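Local coordinates for flagellar pocket-related cytoskeletal protein (Trypanosoma brucei, PDB 6SJQ) that forms part of the cytoskeleton at the flagellar pocket, its ubiquitin-fold N-terminal domain carrying a long structured loop for protein binding, at residues Val54-Tyr67 with Cys87-His99. Residues are numbered along the deposited sequence; the frame is centred on the assembly and turned at random.
Sequences VPSHKFHSSKIKMY and CQLYVFQPPNEWH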
ATOM      1  N   VAL A  54      12.215 -14.230  11.209  1.00 29.02           N
ATOM      2  CA  VAL A  54      12.430 -13.447   9.994  1.00 20.86           C
ATOM      3  C   VAL A  54      13.216 -12.195  10.375  1.00 17.08           C
ATOM      4  O   VAL A  54      12.882 -11.533  11.360  1.00 18.64           O
ATOM      5  CB  VAL A  54      11.079 -13.060   9.344  1.00 16.01           C
ATOM      6  CG1 VAL A  54      11.242 -11.917   8.331  1.00 18.28           C
ATOM      7  CG2 VAL A  54      10.445 -14.269   8.674  1.00 25.70           C
ATOM      8  N   PRO A  55      14.282 -11.888   9.616  1.00 21.81           N
ATOM      9  CA  PRO A  55      15.113 -10.715   9.895  1.00 22.66           C
ATOM     10  C   PRO A  55      14.341  -9.441   9.601  1.00 23.32           C
ATOM     11  O   PRO A  55      13.462  -9.430   8.733  1.00 21.51           O
ATOM     12  CB  PRO A  55      16.261 -10.843   8.886  1.00 21.55           C
ATOM     13  CG  PRO A  55      16.182 -12.242   8.345  1.00 30.67           C
ATOM     14  CD  PRO A  55      14.747 -12.622   8.429  1.00 22.20           C
ATOM     15  N   SER A  56      14.678  -8.375  10.307  1.00 21.35           N
ATOM     16  CA  SER A  56      14.021  -7.091  10.128  0.70 20.50           C
ATOM     17  C   SER A  56      14.234  -6.555   8.710  1.00 22.44           C
ATOM     18  O   SER A  56      15.310  -6.685   8.134  1.00 17.98           O
ATOM     19  CB  SER A  56      14.557  -6.091  11.154  0.70 26.35           C
ATOM     20  OG  SER A  56      14.362  -6.567  12.472  0.70 39.21           O
ATOM     21  N   HIS A  57      13.200  -5.953   8.139  1.00 16.05           N
ATOM     22  CA  HIS A  57      13.332  -5.388   6.804  1.00 14.37           C
ATOM     23  C   HIS A  57      12.229  -4.359   6.536  1.00 15.20           C
ATOM     24  O   HIS A  57      11.273  -4.237   7.315  1.00 17.14           O
ATOM     25  CB  HIS A  57      13.311  -6.496   5.747  1.00 16.89           C
ATOM     26  CG  HIS A  57      12.049  -7.305   5.735  1.00 12.98           C
ATOM     27  ND1 HIS A  57      11.846  -8.373   6.582  1.00 13.56           N
ATOM     28  CD2 HIS A  57      10.935  -7.216   4.967  1.00 15.08           C
ATOM     29  CE1 HIS A  57      10.652  -8.899   6.348  1.00 18.06           C
ATOM     30  NE2 HIS A  57      10.083  -8.215   5.371  1.00 17.12           N
ATOM     31  N   LYS A  58      12.369  -3.622   5.440  1.00 17.10           N
ATOM     32  CA  LYS A  58      11.448  -2.538   5.114  1.00 14.10           C
ATOM     33  C   LYS A  58      10.624  -2.944   3.922  1.00 13.44           C
ATOM     34  O   LYS A  58      10.984  -3.882   3.200  1.00 16.08           O
ATOM     35  CB  LYS A  58      12.217  -1.257   4.775  1.00 18.77           C
ATOM     36  CG  LYS A  58      13.075  -0.708   5.908  1.00 19.34           C
ATOM     37  CD  LYS A  58      12.226  -0.257   7.086  1.00 23.53           C
ATOM     38  CE  LYS A  58      13.098   0.424   8.149  1.00 36.11           C
ATOM     39  NZ  LYS A  58      12.271   1.158   9.154  1.00 50.79           N
ATOM     40  N   PHE A  59       9.526  -2.231   3.688  1.00 13.11           N
ATOM     41  CA  PHE A  59       8.759  -2.421   2.460  1.00 13.68           C
ATOM     42  C   PHE A  59       9.361  -1.519   1.381  1.00 14.91           C
ATOM     43  O   PHE A  59       9.613  -0.330   1.621  1.00 15.60           O
ATOM     44  CB  PHE A  59       7.297  -2.051   2.719  1.00 11.81           C
ATOM     45  CG  PHE A  59       6.388  -2.247   1.529  1.00 10.08           C
ATOM     46  CD1 PHE A  59       6.306  -1.295   0.528  1.00 13.43           C
ATOM     47  CD2 PHE A  59       5.598  -3.392   1.430  1.00 11.01           C
ATOM     48  CE1 PHE A  59       5.460  -1.487  -0.564  1.00 14.46           C
ATOM     49  CE2 PHE A  59       4.743  -3.575   0.356  1.00 16.07           C
ATOM     50  CZ  PHE A  59       4.686  -2.626  -0.652  1.00 17.00           C
ATOM     51  N   HIS A  60       9.608  -2.080   0.200  1.00 13.97           N
ATOM     52  CA  HIS A  60      10.111  -1.288  -0.921  1.00 15.56           C
ATOM     53  C   HIS A  60       9.149  -1.388  -2.093  1.00 12.60           C
ATOM     54  O   HIS A  60       8.943  -2.474  -2.632  1.00 16.85           O
ATOM     55  CB  HIS A  60      11.481  -1.804  -1.345  1.00 22.33           C
ATOM     56  CG  HIS A  60      12.498  -1.788  -0.245  1.00 22.40           C
ATOM     57  ND1 HIS A  60      13.062  -0.620   0.227  1.00 25.31           N
ATOM     58  CD2 HIS A  60      13.050  -2.791   0.474  1.00 26.39           C
ATOM     59  CE1 HIS A  60      13.921  -0.909   1.188  1.00 27.05           C
ATOM     60  NE2 HIS A  60      13.936  -2.218   1.357  1.00 24.94           N
ATOM     61  N   SER A  61       8.590  -0.256  -2.499  1.00 12.90           N
ATOM     62  CA  SER A  61       7.643  -0.227  -3.613  0.65 16.19           C
ATOM     63  C   SER A  61       8.365  -0.326  -4.956  1.00 19.16           C
ATOM     64  O   SER A  61       9.379   0.340  -5.178  1.00 19.00           O
ATOM     65  CB  SER A  61       6.866   1.074  -3.570  0.65 16.79           C
ATOM     66  OG  SER A  61       7.725   2.149  -3.901  0.65 18.94           O
ATOM     67  N   SER A  62       7.854  -1.163  -5.858  1.00 19.81           N
ATOM     68  CA  SER A  62       8.467  -1.331  -7.182  0.66 21.52           C
ATOM     69  C   SER A  62       7.556  -0.898  -8.333  1.00 29.25           C
ATOM     70  O   SER A  62       8.036  -0.471  -9.383  1.00 33.98           O
ATOM     71  CB  SER A  62       8.921  -2.776  -7.403  0.66 21.79           C
ATOM     72  OG  SER A  62       7.843  -3.691  -7.293  0.66 20.38           O
ATOM     73  N   LYS A  63       6.248  -1.055  -8.141  1.00 19.30           N
ATOM     74  CA  LYS A  63       5.224  -0.637  -9.106  1.00 16.88           C
ATOM     75  C   LYS A  63       3.951  -0.397  -8.321  1.00 14.95           C
ATOM     76  O   LYS A  63       3.628  -1.171  -7.416  1.00 13.70           O
ATOM     77  CB  LYS A  63       4.918  -1.713 -10.148  1.00 16.23           C
ATOM     78  CG  LYS A  63       3.767  -1.286 -11.085  1.00 21.33           C
ATOM     79  CD  LYS A  63       3.343  -2.366 -12.068  1.00 25.08           C
ATOM     80  CE  LYS A  63       4.426  -2.646 -13.104  1.00 26.72           C
ATOM     81  NZ  LYS A  63       4.621  -1.524 -14.073  1.00 29.65           N
ATOM     82  N   ILE A  64       3.233   0.670  -8.658  1.00 16.23           N
ATOM     83  CA  ILE A  64       1.950   0.935  -8.035  1.00 11.08           C
ATOM     84  C   ILE A  64       0.911   0.889  -9.137  1.00 12.55           C
ATOM     85  O   ILE A  64       1.088   1.522 -10.180  1.00 12.38           O
ATOM     86  CB  ILE A  64       1.924   2.321  -7.359  1.00 11.88           C
ATOM     87  CG1 ILE A  64       2.944   2.360  -6.208  1.00 15.29           C
ATOM     88  CG2 ILE A  64       0.545   2.608  -6.797  1.00 11.36           C
ATOM     89  CD1 ILE A  64       3.009   3.700  -5.486  1.00 17.68           C
ATOM     90  N   LYS A  65      -0.155   0.123  -8.919  1.00 11.56           N
ATOM     91  CA  LYS A  65      -1.308   0.170  -9.819  1.00 11.69           C
ATOM     92  C   LYS A  65      -2.535   0.749  -9.130  1.00 13.51           C
ATOM     93  O   LYS A  65      -2.683   0.644  -7.917  1.00 13.53           O
ATOM     94  CB  LYS A  65      -1.636  -1.232 -10.324  1.00 12.62           C
ATOM     95  CG  LYS A  65      -0.553  -1.830 -11.202  1.00 14.10           C
ATOM     96  CD  LYS A  65      -1.067  -3.059 -11.903  1.00 14.97           C
ATOM     97  CE  LYS A  65       0.012  -3.688 -12.750  1.00 20.04           C
ATOM     98  NZ  LYS A  65      -0.565  -4.872 -13.451  1.00 18.20           N
ATOM     99  N   MET A  66      -3.428   1.340  -9.922  1.00 10.81           N
ATOM    100  CA  MET A  66      -4.688   1.875  -9.426  1.00 12.37           C
ATOM    101  C   MET A  66      -5.808   1.128 -10.125  1.00 13.11           C
ATOM    102  O   MET A  66      -5.725   0.863 -11.327  1.00 14.32           O
ATOM    103  CB  MET A  66      -4.801   3.369  -9.790  1.00 10.27           C
ATOM    104  CG  MET A  66      -6.123   4.059  -9.315  1.00 10.59           C
ATOM    105  SD  MET A  66      -6.278   5.835  -9.821  1.00  7.22           S
ATOM    106  CE  MET A  66      -6.569   5.627 -11.563  1.00 32.51           C
ATOM    107  N   TYR A  67      -6.857   0.768  -9.396  1.00 10.48           N
ATOM    108  CA  TYR A  67      -8.007   0.218 -10.098  1.00 10.98           C
ATOM    109  C   TYR A  67      -8.825   1.395 -10.614  1.00 16.64           C
ATOM    110  O   TYR A  67      -9.363   2.191  -9.828  1.00 13.29           O
ATOM    111  CB  TYR A  67      -8.845  -0.697  -9.212  1.00 13.53           C
ATOM    112  CG  TYR A  67     -10.007  -1.244  -9.994  1.00 13.16           C
ATOM    113  CD1 TYR A  67      -9.812  -2.267 -10.910  1.00 15.14           C
ATOM    114  CD2 TYR A  67     -11.276  -0.708  -9.856  1.00 17.26           C
ATOM    115  CE1 TYR A  67     -10.849  -2.750 -11.656  1.00 15.69           C
ATOM    116  CE2 TYR A  67     -12.332  -1.198 -10.590  1.00 19.29           C
ATOM    117  CZ  TYR A  67     -12.101  -2.223 -11.490  1.00 19.71           C
ATOM    118  OH  TYR A  67     -13.120  -2.733 -12.252  1.00 21.45           O
ATOM    119  N   CYS A  87      -9.991   6.006  -4.118  1.00 13.60           N
ATOM    120  CA  CYS A  87      -9.585   5.010  -5.102  1.00 11.39           C
ATOM    121  C   CYS A  87      -8.737   3.921  -4.427  1.00 11.13           C
ATOM    122  O   CYS A  87      -8.199   4.122  -3.339  1.00 15.76           O
ATOM    123  CB  CYS A  87      -8.862   5.653  -6.283  1.00 10.34           C
ATOM    124  SG  CYS A  87      -7.172   6.226  -5.969  1.00 15.42           S
ATOM    125  N   GLN A  88      -8.683   2.748  -5.068  1.00 13.42           N
ATOM    126  CA  GLN A  88      -7.921   1.615  -4.564  1.00 10.39           C
ATOM    127  C   GLN A  88      -6.619   1.428  -5.336  1.00 13.21           C
ATOM    128  O   GLN A  88      -6.628   1.304  -6.561  1.00 11.74           O
ATOM    129  CB  GLN A  88      -8.748   0.330  -4.691  1.00 10.23           C
ATOM    130  CG  GLN A  88      -8.002  -0.894  -4.148  1.00 12.17           C
ATOM    131  CD  GLN A  88      -7.928  -0.892  -2.641  1.00 11.63           C
ATOM    132  OE1 GLN A  88      -8.962  -0.926  -1.941  1.00 13.96           O
ATOM    133  NE2 GLN A  88      -6.705  -0.814  -2.115  1.00 13.82           N
ATOM    134  N   LEU A  89      -5.499   1.413  -4.612  1.00 10.31           N
ATOM    135  CA  LEU A  89      -4.175   1.136  -5.173  1.00 13.25           C
ATOM    136  C   LEU A  89      -3.649  -0.219  -4.689  1.00 12.63           C
ATOM    137  O   LEU A  89      -4.010  -0.699  -3.613  1.00 11.81           O
ATOM    138  CB  LEU A  89      -3.167   2.221  -4.746  1.00 10.89           C
ATOM    139  CG  LEU A  89      -3.516   3.686  -5.019  1.00 13.92           C
ATOM    140  CD1 LEU A  89      -2.333   4.566  -4.629  1.00 18.88           C
ATOM    141  CD2 LEU A  89      -3.868   3.881  -6.474  1.00 15.45           C
ATOM    142  N   TYR A  90      -2.794  -0.844  -5.490  1.00 11.42           N
ATOM    143  CA  TYR A  90      -2.056  -2.017  -5.031  1.00 11.93           C
ATOM    144  C   TYR A  90      -0.575  -1.769  -5.268  1.00 10.67           C
ATOM    145  O   TYR A  90      -0.181  -1.307  -6.341  1.00 12.20           O
ATOM    146  CB  TYR A  90      -2.490  -3.264  -5.788  1.00 11.92           C
ATOM    147  CG  TYR A  90      -1.776  -4.509  -5.311  1.00 13.76           C
ATOM    148  CD1 TYR A  90      -2.242  -5.230  -4.218  1.00 14.10           C
ATOM    149  CD2 TYR A  90      -0.630  -4.958  -5.948  1.00 16.43           C
ATOM    150  CE1 TYR A  90      -1.584  -6.382  -3.784  1.00 16.12           C
ATOM    151  CE2 TYR A  90       0.021  -6.101  -5.523  1.00 18.52           C
ATOM    152  CZ  TYR A  90      -0.463  -6.806  -4.452  1.00 17.86           C
ATOM    153  OH  TYR A  90       0.217  -7.935  -4.042  1.00 28.60           O
ATOM    154  N   VAL A  91       0.257  -2.089  -4.291  1.00  8.83           N
ATOM    155  CA  VAL A  91       1.678  -1.779  -4.407  1.00 10.81           C
ATOM    156  C   VAL A  91       2.503  -3.063  -4.428  1.00 13.11           C
ATOM    157  O   VAL A  91       2.398  -3.894  -3.508  1.00 12.70           O
ATOM    158  CB  VAL A  91       2.137  -0.875  -3.250  1.00 14.44           C
ATOM    159  CG1 VAL A  91       3.596  -0.446  -3.465  1.00 14.29           C
ATOM    160  CG2 VAL A  91       1.252   0.338  -3.164  1.00 12.16           C
ATOM    161  N   PHE A  92       3.306  -3.237  -5.488  1.00 11.75           N
ATOM    162  CA  PHE A  92       4.204  -4.383  -5.583  1.00 13.42           C
ATOM    163  C   PHE A  92       5.542  -4.058  -4.927  1.00 12.63           C
ATOM    164  O   PHE A  92       5.890  -2.875  -4.731  1.00 14.50           O
ATOM    165  CB  PHE A  92       4.480  -4.743  -7.053  1.00 14.62           C
ATOM    166  CG  PHE A  92       3.281  -5.287  -7.788  1.00 14.37           C
ATOM    167  CD1 PHE A  92       3.111  -6.653  -7.942  1.00 18.78           C
ATOM    168  CD2 PHE A  92       2.324  -4.428  -8.328  1.00 17.86           C
ATOM    169  CE1 PHE A  92       2.013  -7.162  -8.611  1.00 21.35           C
ATOM    170  CE2 PHE A  92       1.221  -4.935  -9.003  1.00 19.09           C
ATOM    171  CZ  PHE A  92       1.065  -6.296  -9.141  1.00 20.40           C
ATOM    172  N   GLN A  93       6.277  -5.117  -4.595  1.00 13.61           N
ATOM    173  CA  GLN A  93       7.691  -5.011  -4.205  1.00 12.71           C
ATOM    174  C   GLN A  93       8.573  -5.786  -5.184  1.00 20.92           C
ATOM    175  O   GLN A  93       8.086  -6.671  -5.894  1.00 17.37           O
ATOM    176  CB  GLN A  93       7.910  -5.614  -2.822  1.00 13.27           C
ATOM    177  CG  GLN A  93       7.139  -4.962  -1.682  1.00 13.28           C
ATOM    178  CD  GLN A  93       7.632  -5.446  -0.323  1.00 17.75           C
ATOM    179  OE1 GLN A  93       8.644  -4.952   0.201  1.00 16.36           O
ATOM    180  NE2 GLN A  93       6.923  -6.416   0.258  1.00 17.28           N
ATOM    181  N   PRO A  94       9.885  -5.481  -5.214  1.00 16.19           N
ATOM    182  CA  PRO A  94      10.759  -6.340  -6.027  1.00 21.36           C
ATOM    183  C   PRO A  94      10.731  -7.736  -5.433  1.00 22.98           C
ATOM    184  O   PRO A  94      10.399  -7.866  -4.258  1.00 21.82           O
ATOM    185  CB  PRO A  94      12.151  -5.730  -5.816  1.00 28.29           C
ATOM    186  CG  PRO A  94      11.903  -4.323  -5.361  1.00 26.33           C
ATOM    187  CD  PRO A  94      10.619  -4.373  -4.578  1.00 21.12           C
ATOM    188  N   PRO A  95      11.060  -8.777  -6.224  1.00 22.37           N
ATOM    189  CA  PRO A  95      11.079 -10.152  -5.702  1.00 23.00           C
ATOM    190  C   PRO A  95      11.880 -10.292  -4.396  1.00 19.29           C
ATOM    191  O   PRO A  95      12.973  -9.740  -4.272  1.00 26.48           O
ATOM    192  CB  PRO A  95      11.766 -10.937  -6.829  1.00 30.52           C
ATOM    193  CG  PRO A  95      11.361 -10.203  -8.076  1.00 26.63           C
ATOM    194  CD  PRO A  95      11.327  -8.728  -7.674  1.00 20.59           C
ATOM    195  N   ASN A  96      11.320 -11.015  -3.432  1.00 27.47           N
ATOM    196  CA  ASN A  96      11.926 -11.158  -2.113  1.00 33.06           C
ATOM    197  C   ASN A  96      11.424 -12.440  -1.459  1.00 27.40           C
ATOM    198  O   ASN A  96      10.458 -13.040  -1.941  1.00 29.11           O
ATOM    199  CB  ASN A  96      11.562  -9.948  -1.244  1.00 23.62           C
ATOM    200  CG  ASN A  96      10.078  -9.870  -0.971  1.00 25.63           C
ATOM    201  OD1 ASN A  96       9.589 -10.416   0.026  1.00 21.28           O
ATOM    202  ND2 ASN A  96       9.344  -9.213  -1.875  1.00 20.56           N
ATOM    203  N   GLU A  97      12.038 -12.820  -0.334  1.00 28.92           N
ATOM    204  CA  GLU A  97      11.799 -14.111   0.320  1.00 27.86           C
ATOM    205  C   GLU A  97      10.492 -14.242   1.095  1.00 36.00           C
ATOM    206  O   GLU A  97      10.028 -15.355   1.361  1.00 31.87           O
ATOM    207  CB  GLU A  97      12.914 -14.392   1.343  1.00 33.16           C
ATOM    208  CG  GLU A  97      14.350 -14.233   0.862  1.00 53.44           C
ATOM    209  CD  GLU A  97      15.352 -14.369   2.008  1.00 58.46           C
ATOM    210  OE1 GLU A  97      15.235 -15.328   2.806  1.00 55.28           O
ATOM    211  OE2 GLU A  97      16.250 -13.506   2.122  1.00 61.22           O
ATOM    212  N   TRP A  98       9.926 -13.117   1.518  1.00 30.04           N
ATOM    213  CA  TRP A  98       8.884 -13.168   2.536  1.00 18.75           C
ATOM    214  C   TRP A  98       7.518 -12.772   2.054  1.00 18.08           C
ATOM    215  O   TRP A  98       6.523 -13.191   2.639  1.00 25.94           O
ATOM    216  CB  TRP A  98       9.277 -12.300   3.734  1.00 23.34           C
ATOM    217  CG  TRP A  98      10.620 -12.647   4.234  1.00 23.09           C
ATOM    218  CD1 TRP A  98      10.990 -13.814   4.840  1.00 27.36           C
ATOM    219  CD2 TRP A  98      11.793 -11.842   4.157  1.00 21.26           C
ATOM    220  NE1 TRP A  98      12.321 -13.777   5.151  1.00 24.40           N
ATOM    221  CE2 TRP A  98      12.843 -12.574   4.741  1.00 21.72           C
ATOM    222  CE3 TRP A  98      12.064 -10.567   3.647  1.00 28.46           C
ATOM    223  CZ2 TRP A  98      14.139 -12.075   4.842  1.00 24.09           C
ATOM    224  CZ3 TRP A  98      13.346 -10.072   3.746  1.00 24.74           C
ATOM    225  CH2 TRP A  98      14.370 -10.824   4.338  1.00 35.81           C
ATOM    226  N   HIS A  99       7.464 -11.969   0.995  1.00 22.30           N
ATOM    227  CA  HIS A  99       6.200 -11.393   0.558  1.00 26.25           C
ATOM    228  C   HIS A  99       5.937 -11.707  -0.898  1.00 23.77           C
ATOM    229  O   HIS A  99       6.633 -11.207  -1.783  1.00 29.24           O
ATOM    230  CB  HIS A  99       6.207  -9.876   0.775  1.00 19.85           C
ATOM    231  CG  HIS A  99       6.670  -9.482   2.146  1.00 20.80           C
ATOM    232  ND1 HIS A  99       5.912  -9.690   3.272  1.00 17.29           N
ATOM    233  CD2 HIS A  99       7.838  -8.935   2.566  1.00 12.77           C
ATOM    234  CE1 HIS A  99       6.587  -9.282   4.338  1.00 14.43           C
ATOM    235  NE2 HIS A  99       7.748  -8.811   3.935  1.00 14.09           N
TER
HETATM  236  O   HOH W   1      10.320  -6.157   1.656  1.00 29.17           O
HETATM  237  O   HOH W   2     -10.367   2.526  -7.335  1.00 15.81           O
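The imidazoles of H57 and H99 share one hydrogen bond, NE2 of H57 to NE2 of H99 at 2.8 Å, whose distance and angle alone leave the donor undecided. H57 is fixed on three sides: its ND1 gives an almost straight bond to the backbone O of P55, lying in the ring plane, while one face stacks on the six-membered ring of W98, planes only 21° apart. With chi1 at 61°, CG of H57 sits between backbone N and carbonyl carbon, which sets the ring over the indole. On the same indole face, V54 brings CG1 over the five-membered ring, 3.9 Å from its centroid, a CH-pi contact suited to a branched aliphatic. OD1 of N96 accepts from N of W98, an Asx turn, and from N of H99, which extends it to an Asx motif.

Further along, the extended Q93 lays its amide nearly parallel to the F59 ring, planes 16° apart. The amide's polar end is used as well: OE1 accepts from N of H60 at 3.0 Å and from a water that also bonds O of K58, so the glutamine grips the loop backbone just before the strand. Beyond S62, strands 63-67 and 87-92 pair antiparallel, as neighbours in the mixed sheet of the ubiquitin fold. I64, M66, L89 and V91 share one face, where I64 touches helix 31-49; CB of M66 and CD2 of L89 press together at 3.5 Å. On the other face the aliphatic chain of K65 runs past F92 at 4.1 Å from CE to CE2.

Because ND1 of H57 donates to P55 and ND1 of H99 accepts from N of F15, NE2 of H99 is probably the donor to H57 if both rings are neutral, giving a chain of directed hydrogen bonds that protonation would probably disturb.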